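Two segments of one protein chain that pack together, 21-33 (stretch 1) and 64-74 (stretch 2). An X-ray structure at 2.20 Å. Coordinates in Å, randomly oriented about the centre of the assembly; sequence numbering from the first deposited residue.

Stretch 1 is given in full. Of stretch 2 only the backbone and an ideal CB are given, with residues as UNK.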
ATOM      1  N   ASN A  21      13.683 -10.754  -3.287  1.00 41.71           N
ATOM      2  CA  ASN A  21      12.786 -10.759  -2.131  1.00 38.65           C
ATOM      3  C   ASN A  21      11.366 -10.381  -2.559  1.00 37.57           C
ATOM      4  O   ASN A  21      10.840 -11.009  -3.478  1.00 42.14           O
ATOM      5  CB  ASN A  21      13.332  -9.856  -1.024  1.00 43.70           C
ATOM      6  CG  ASN A  21      14.770 -10.212  -0.647  1.00 52.74           C
ATOM      7  OD1 ASN A  21      15.101 -11.395  -0.498  1.00 46.50           O
ATOM      8  ND2 ASN A  21      15.632  -9.199  -0.513  1.00 44.00           N
ATOM      9  N   VAL A  22      10.729  -9.382  -1.946  1.00 41.20           N
ATOM     10  CA  VAL A  22       9.281  -9.219  -2.204  1.00 38.39           C
ATOM     11  C   VAL A  22       8.845  -7.952  -2.960  1.00 32.42           C
ATOM     12  O   VAL A  22       8.130  -8.063  -3.953  1.00 34.72           O
ATOM     13  CB  VAL A  22       8.471  -9.299  -0.877  1.00 42.61           C
ATOM     14  CG1 VAL A  22       6.985  -8.977  -1.114  1.00 41.52           C
ATOM     15  CG2 VAL A  22       8.620 -10.683  -0.249  1.00 41.46           C
ATOM     16  N   ALA A  23       9.258  -6.769  -2.507  1.00 33.52           N
ATOM     17  CA  ALA A  23       8.768  -5.501  -3.076  1.00 29.88           C
ATOM     18  C   ALA A  23       9.029  -5.362  -4.588  1.00 35.05           C
ATOM     19  O   ALA A  23       8.090  -5.205  -5.382  1.00 33.53           O
ATOM     20  CB  ALA A  23       9.375  -4.336  -2.339  1.00 29.31           C
ATOM     21  N   GLY A  24      10.299  -5.390  -4.979  1.00 32.96           N
ATOM     22  CA  GLY A  24      10.667  -5.312  -6.382  1.00 28.11           C
ATOM     23  C   GLY A  24      10.056  -6.400  -7.250  1.00 31.25           C
ATOM     24  O   GLY A  24       9.563  -6.118  -8.346  1.00 33.76           O
ATOM     25  N   PRO A  25      10.111  -7.658  -6.792  1.00 33.46           N
ATOM     26  CA  PRO A  25       9.465  -8.705  -7.595  1.00 32.10           C
ATOM     27  C   PRO A  25       7.942  -8.563  -7.739  1.00 29.49           C
ATOM     28  O   PRO A  25       7.420  -9.017  -8.755  1.00 28.80           O
ATOM     29  CB  PRO A  25       9.823  -9.987  -6.837  1.00 29.10           C
ATOM     30  CG  PRO A  25      11.140  -9.666  -6.205  1.00 32.23           C
ATOM     31  CD  PRO A  25      11.024  -8.229  -5.784  1.00 30.66           C
ATOM     32  N   LEU A  26       7.245  -7.993  -6.756  1.00 26.75           N
ATOM     33  CA  LEU A  26       5.804  -7.766  -6.895  1.00 28.62           C
ATOM     34  C   LEU A  26       5.534  -6.794  -8.028  1.00 26.02           C
ATOM     35  O   LEU A  26       4.637  -7.015  -8.835  1.00 30.18           O
ATOM     36  CB  LEU A  26       5.189  -7.246  -5.592  1.00 29.29           C
ATOM     37  CG  LEU A  26       3.708  -6.843  -5.618  1.00 30.95           C
ATOM     38  CD1 LEU A  26       2.812  -8.008  -6.007  1.00 29.72           C
ATOM     39  CD2 LEU A  26       3.288  -6.305  -4.258  1.00 28.47           C
ATOM     40  N   ALA A  27       6.320  -5.721  -8.085  1.00 28.51           N
ATOM     41  CA  ALA A  27       6.246  -4.764  -9.183  1.00 28.04           C
ATOM     42  C   ALA A  27       6.457  -5.496 -10.501  1.00 26.16           C
ATOM     43  O   ALA A  27       5.744  -5.263 -11.466  1.00 26.66           O
ATOM     44  CB  ALA A  27       7.276  -3.659  -9.012  1.00 23.83           C
ATOM     45  N   GLY A  28       7.431  -6.400 -10.532  1.00 28.79           N
ATOM     46  CA  GLY A  28       7.656  -7.216 -11.710  1.00 27.80           C
ATOM     47  C   GLY A  28       6.444  -8.062 -12.071  1.00 30.30           C
ATOM     48  O   GLY A  28       6.125  -8.223 -13.250  1.00 27.43           O
ATOM     49  N   GLN A  29       5.776  -8.608 -11.054  1.00 25.32           N
ATOM     50  CA  GLN A  29       4.600  -9.447 -11.259  1.00 29.02           C
ATOM     51  C   GLN A  29       3.425  -8.646 -11.810  1.00 27.40           C
ATOM     52  O   GLN A  29       2.672  -9.147 -12.633  1.00 31.54           O
ATOM     53  CB  GLN A  29       4.186 -10.142  -9.958  1.00 30.85           C
ATOM     54  CG  GLN A  29       3.029 -11.123 -10.131  1.00 30.07           C
ATOM     55  CD  GLN A  29       3.435 -12.331 -10.961  1.00 36.00           C
ATOM     56  OE1 GLN A  29       4.292 -13.117 -10.555  1.00 37.18           O
ATOM     57  NE2 GLN A  29       2.810 -12.494 -12.119  1.00 26.80           N
ATOM     58  N   VAL A  30       3.265  -7.413 -11.338  1.00 24.51           N
ATOM     59  CA  VAL A  30       2.241  -6.518 -11.862  1.00 28.11           C
ATOM     60  C   VAL A  30       2.464  -6.251 -13.344  1.00 27.96           C
ATOM     61  O   VAL A  30       1.527  -6.282 -14.129  1.00 28.49           O
ATOM     62  CB  VAL A  30       2.203  -5.169 -11.102  1.00 29.51           C
ATOM     63  CG1 VAL A  30       1.327  -4.162 -11.841  1.00 24.16           C
ATOM     64  CG2 VAL A  30       1.711  -5.372  -9.658  1.00 27.88           C
ATOM     65  N   LEU A  31       3.707  -5.982 -13.718  1.00 26.63           N
ATOM     66  CA  LEU A  31       4.062  -5.774 -15.119  1.00 27.50           C
ATOM     67  C   LEU A  31       3.792  -7.000 -15.990  1.00 29.71           C
ATOM     68  O   LEU A  31       3.300  -6.873 -17.117  1.00 28.75           O
ATOM     69  CB  LEU A  31       5.537  -5.376 -15.235  1.00 27.03           C
ATOM     70  CG  LEU A  31       5.933  -3.900 -15.078  1.00 29.85           C
ATOM     71  CD1 LEU A  31       4.770  -3.018 -14.671  1.00 25.89           C
ATOM     72  CD2 LEU A  31       7.099  -3.731 -14.126  1.00 28.58           C
ATOM     73  N   VAL A  32       4.108  -8.181 -15.463  1.00 25.40           N
ATOM     74  CA  VAL A  32       3.813  -9.438 -16.139  1.00 26.73           C
ATOM     75  C   VAL A  32       2.324  -9.597 -16.381  1.00 28.29           C
ATOM     76  O   VAL A  32       1.908  -9.961 -17.475  1.00 27.95           O
ATOM     77  CB  VAL A  32       4.324 -10.650 -15.335  1.00 29.71           C
ATOM     78  CG1 VAL A  32       3.787 -11.950 -15.906  1.00 27.30           C
ATOM     79  CG2 VAL A  32       5.833 -10.673 -15.346  1.00 31.79           C
ATOM     80  N   ASP A  33       1.524  -9.312 -15.357  1.00 31.94           N
ATOM     81  CA  ASP A  33       0.071  -9.422 -15.461  1.00 30.11           C
ATOM     82  C   ASP A  33      -0.473  -8.486 -16.545  1.00 31.56           C
ATOM     83  O   ASP A  33      -1.490  -8.769 -17.179  1.00 31.71           O
ATOM     84  CB  ASP A  33      -0.593  -9.100 -14.121  1.00 31.27           C
ATOM     85  CG  ASP A  33      -0.212 -10.094 -13.006  1.00 41.73           C
ATOM     86  OD1 ASP A  33       0.267 -11.214 -13.319  1.00 38.95           O
ATOM     87  OD2 ASP A  33      -0.429  -9.759 -11.812  1.00 37.80           O
ATOM     88  N   UNK A  64       7.316 -20.033  -0.399  1.00 51.66           N
ATOM     89  CA  UNK A  64       6.253 -19.075  -0.130  1.00 50.06           C
ATOM     90  C   UNK A  64       6.589 -17.626  -0.495  1.00 46.09           C
ATOM     91  O   UNK A  64       5.695 -16.832  -0.764  1.00 47.84           O
ATOM     92  CB  UNK A  64       5.886 -19.143   1.354  1.00 50.06           C
ATOM     93  N   UNK A  65       7.865 -17.276  -0.543  1.00 46.10           N
ATOM     94  CA  UNK A  65       8.220 -15.915  -0.928  1.00 48.66           C
ATOM     95  C   UNK A  65       8.494 -15.802  -2.432  1.00 50.44           C
ATOM     96  O   UNK A  65       8.122 -14.807  -3.060  1.00 53.42           O
ATOM     97  CB  UNK A  65       9.445 -15.451  -0.137  1.00 48.66           C
ATOM     98  N   UNK A  66       9.132 -16.813  -3.014  1.00 41.90           N
ATOM     99  CA  UNK A  66       9.496 -16.740  -4.423  1.00 40.99           C
ATOM    100  C   UNK A  66       8.328 -16.967  -5.396  1.00 36.57           C
ATOM    101  O   UNK A  66       8.114 -16.184  -6.317  1.00 35.77           O
ATOM    102  CB  UNK A  66      10.592 -17.769  -4.707  1.00 40.99           C
ATOM    103  N   UNK A  67       7.578 -18.039  -5.187  1.00 35.93           N
ATOM    104  CA  UNK A  67       6.587 -18.472  -6.170  1.00 39.11           C
ATOM    105  C   UNK A  67       5.478 -17.458  -6.524  1.00 39.42           C
ATOM    106  O   UNK A  67       5.163 -17.282  -7.706  1.00 39.29           O
ATOM    107  CB  UNK A  67       5.926 -19.750  -5.650  1.00 39.11           C
ATOM    108  N   UNK A  68       4.874 -16.790  -5.522  1.00 42.03           N
ATOM    109  CA  UNK A  68       3.735 -15.942  -5.903  1.00 35.21           C
ATOM    110  C   UNK A  68       4.080 -14.717  -6.761  1.00 36.75           C
ATOM    111  O   UNK A  68       3.206 -14.244  -7.482  1.00 41.21           O
ATOM    112  CB  UNK A  68       3.031 -15.462  -4.632  1.00 35.21           C
ATOM    113  N   UNK A  69       5.311 -14.218  -6.703  1.00 35.27           N
ATOM    114  CA  UNK A  69       5.632 -12.978  -7.401  1.00 33.86           C
ATOM    115  C   UNK A  69       6.571 -13.128  -8.612  1.00 36.01           C
ATOM    116  O   UNK A  69       7.133 -12.138  -9.084  1.00 30.36           O
ATOM    117  CB  UNK A  69       6.264 -12.005  -6.403  1.00 33.86           C
ATOM    118  N   UNK A  70       6.744 -14.348  -9.116  1.00 33.17           N
ATOM    119  CA  UNK A  70       7.618 -14.560 -10.271  1.00 30.63           C
ATOM    120  C   UNK A  70       7.015 -15.476 -11.324  1.00 30.68           C
ATOM    121  O   UNK A  70       7.727 -16.065 -12.125  1.00 34.89           O
ATOM    122  CB  UNK A  70       8.956 -15.140  -9.807  1.00 30.63           C
ATOM    123  N   UNK A  71       5.697 -15.596 -11.319  1.00 30.48           N
ATOM    124  CA  UNK A  71       5.011 -16.399 -12.311  1.00 31.65           C
ATOM    125  C   UNK A  71       5.049 -15.712 -13.674  1.00 35.27           C
ATOM    126  O   UNK A  71       4.870 -14.499 -13.770  1.00 34.72           O
ATOM    127  CB  UNK A  71       3.566 -16.660 -11.881  1.00 31.65           C
ATOM    128  N   UNK A  72       5.340 -16.480 -14.720  1.00 37.34           N
ATOM    129  CA  UNK A  72       5.304 -15.956 -16.073  1.00 33.81           C
ATOM    130  C   UNK A  72       6.534 -15.134 -16.390  1.00 29.35           C
ATOM    131  O   UNK A  72       6.625 -14.518 -17.450  1.00 31.13           O
ATOM    132  CB  UNK A  72       4.045 -15.112 -16.281  1.00 33.81           C
ATOM    133  N   UNK A  73       7.481 -15.094 -15.463  1.00 31.02           N
ATOM    134  CA  UNK A  73       8.732 -14.411 -15.734  1.00 29.08           C
ATOM    135  C   UNK A  73       9.709 -15.342 -16.436  1.00 34.26           C
ATOM    136  O   UNK A  73       9.512 -16.558 -16.468  1.00 31.73           O
ATOM    137  CB  UNK A  73       9.342 -13.876 -14.437  1.00 29.08           C
ATOM    138  N   UNK A  74      10.737 -14.755 -17.037  1.00 31.55           N
ATOM    139  CA  UNK A  74      11.854 -15.513 -17.566  1.00 31.04           C
ATOM    140  C   UNK A  74      13.076 -15.318 -16.689  1.00 30.34           C
ATOM    141  O   UNK A  74      13.118 -14.396 -15.875  1.00 31.12           O
ATOM    142  CB  UNK A  74      12.155 -15.101 -19.008  1.00 31.04           C
TER

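Position 64 lies beyond the reach of stretch 1, so this contact sets no rule for it; the residue is Thr64. At 65 the CA-to-CB bond points toward stretch 1, and the ideal CB sits 4.8 Å from Val22 CG2. An apolar methyl asks for an apolar partner, aliphatic or aromatic. The deposited residue is Tyr65, whose CD1 lies 4.3 Å from Val22 CG2, with the methyl placed obliquely to the ring.

Positions 66 and 67 point away and are free as far as the helix is concerned; they hold Phe66 and Leu67. Position 68 points sideways with nothing of stretch 1 near its CB, and its phi of -67° is compatible with proline. Pro68 is found there.

At 69 the backbone comes close to the helix, its CA 5.2 Å from that of Leu26. The ideal CB is 4.0 Å from Pro25 O and points sideways, so a modest side chain, polar or small, could lie along the helix surface. Asn69 does so: its OD1 packs 3.6 Å from Leu26 CD1, while its ND2 stays 3.9 Å from Val22 O.

Position 70 points away, leaving several polar or apolar choices. Asn70 turns its amide back on its own stretch, ND2 donating to Phe66 O at 2.6 Å, and it opens a type II turn that runs to 73.

At 71 the backbone N donates to Gln29 OE1 at 3.0 Å, a bond any residue but proline could make. The ideal CB is 3.9 Å from that same oxygen, and Asp33 offers a negative charge nearby, so a long donor or cation would suit. Arg71 lays one guanidinium face over Gln29 CD, 3.6 Å from NH1; NE bonds Pro68 O at 3.1 Å, and NH2 reaches Asp33 OD1 through a water.

Position 72 has a phi of 78°, which by itself favours glycine, and an ideal CB would be a tight 3.2 Å from Val32 CG1. Both arguments lead to Gly72.

At 73 the CB points sideways, 4.8 Å from Val32 CG2. Beyond it, Gly28 leaves a gap where a side chain would otherwise stand, and Pro25 O lies within range of a long donor. A flexible chain with an apolar stem and a polar tip fits. Lys73 extends with chi2 to chi4 all t: CG packs 3.7 Å from Val32 CG2, CE passes 3.6 Å from Gly28 C, and NZ donates to Pro25 O and Asn69 O, each at 3.0 Å, bridging helix and loop.

Position 74 is out of reach; it is Lys74.

Stretch 2 (64-74) TYFLPNNRGKK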
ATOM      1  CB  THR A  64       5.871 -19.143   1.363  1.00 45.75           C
ATOM      2  OG1 THR A  64       5.083 -18.005   1.720  1.00 62.09           O
ATOM      3  CG2 THR A  64       7.121 -19.158   2.223  1.00 50.75           C
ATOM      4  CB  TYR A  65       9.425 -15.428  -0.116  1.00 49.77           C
ATOM      5  CG  TYR A  65       9.125 -15.379   1.367  1.00 55.35           C
ATOM      6  CD1 TYR A  65       8.368 -14.347   1.916  1.00 54.49           C
ATOM      7  CD2 TYR A  65       9.588 -16.378   2.220  1.00 57.23           C
ATOM      8  CE1 TYR A  65       8.079 -14.312   3.275  1.00 60.76           C
ATOM      9  CE2 TYR A  65       9.309 -16.354   3.579  1.00 62.20           C
ATOM     10  CZ  TYR A  65       8.557 -15.321   4.104  1.00 68.94           C
ATOM     11  OH  TYR A  65       8.284 -15.303   5.461  1.00 68.13           O
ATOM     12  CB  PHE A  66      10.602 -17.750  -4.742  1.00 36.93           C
ATOM     13  CG  PHE A  66      11.049 -17.710  -6.176  1.00 38.80           C
ATOM     14  CD1 PHE A  66      11.942 -16.737  -6.601  1.00 39.53           C
ATOM     15  CD2 PHE A  66      10.546 -18.609  -7.104  1.00 32.71           C
ATOM     16  CE1 PHE A  66      12.352 -16.673  -7.919  1.00 37.49           C
ATOM     17  CE2 PHE A  66      10.943 -18.555  -8.423  1.00 40.96           C
ATOM     18  CZ  PHE A  66      11.853 -17.582  -8.836  1.00 40.24           C
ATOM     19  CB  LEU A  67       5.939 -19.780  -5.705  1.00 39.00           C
ATOM     20  CG  LEU A  67       4.949 -20.376  -6.708  1.00 34.79           C
ATOM     21  CD1 LEU A  67       5.483 -21.710  -7.212  1.00 34.13           C
ATOM     22  CD2 LEU A  67       3.577 -20.542  -6.107  1.00 36.52           C
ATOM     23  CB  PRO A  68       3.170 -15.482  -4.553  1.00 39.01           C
ATOM     24  CG  PRO A  68       3.712 -16.420  -3.550  1.00 39.01           C
ATOM     25  CD  PRO A  68       5.055 -16.831  -4.059  1.00 42.51           C
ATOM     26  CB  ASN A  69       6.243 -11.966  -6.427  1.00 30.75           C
ATOM     27  CG  ASN A  69       5.267 -11.515  -5.352  1.00 34.78           C
ATOM     28  OD1 ASN A  69       4.064 -11.409  -5.583  1.00 35.09           O
ATOM     29  ND2 ASN A  69       5.795 -11.210  -4.180  1.00 37.30           N
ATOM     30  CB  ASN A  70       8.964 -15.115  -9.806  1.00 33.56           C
ATOM     31  CG  ASN A  70       9.679 -14.162  -8.897  1.00 27.91           C
ATOM     32  OD1 ASN A  70      10.275 -13.190  -9.344  1.00 30.98           O
ATOM     33  ND2 ASN A  70       9.561 -14.391  -7.605  1.00 31.21           N
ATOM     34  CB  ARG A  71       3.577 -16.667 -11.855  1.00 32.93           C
ATOM     35  CG  ARG A  71       3.508 -17.464 -10.561  1.00 35.91           C
ATOM     36  CD  ARG A  71       2.145 -17.428  -9.909  1.00 29.97           C
ATOM     37  NE  ARG A  71       1.772 -16.070  -9.517  1.00 35.76           N
ATOM     38  CZ  ARG A  71       0.876 -15.321 -10.151  1.00 33.54           C
ATOM     39  NH1 ARG A  71       0.610 -14.097  -9.720  1.00 39.64           N
ATOM     40  NH2 ARG A  71       0.250 -15.795 -11.218  1.00 39.56           N
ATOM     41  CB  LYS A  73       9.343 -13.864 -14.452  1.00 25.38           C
ATOM     42  CG  LYS A  73       8.565 -12.705 -13.868  1.00 29.51           C
ATOM     43  CD  LYS A  73       9.257 -12.144 -12.639  1.00 33.17           C
ATOM     44  CE  LYS A  73       8.400 -11.107 -11.919  1.00 29.73           C
ATOM     45  NZ  LYS A  73       9.140 -10.565 -10.739  1.00 33.44           N
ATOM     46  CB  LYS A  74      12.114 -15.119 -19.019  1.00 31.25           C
ATOM     47  CG  LYS A  74      10.848 -15.288 -19.821  1.00 30.18           C
ATOM     48  CD  LYS A  74      11.030 -15.178 -21.307  1.00 34.81           C
ATOM     49  CE  LYS A  74       9.703 -15.476 -21.997  1.00 37.09           C
ATOM     50  NZ  LYS A  74       9.762 -15.299 -23.476  1.00 53.82           N
TER
HETATM   51  O   HOH W   1      -0.833 -13.559 -12.131  1.00 40.86           O
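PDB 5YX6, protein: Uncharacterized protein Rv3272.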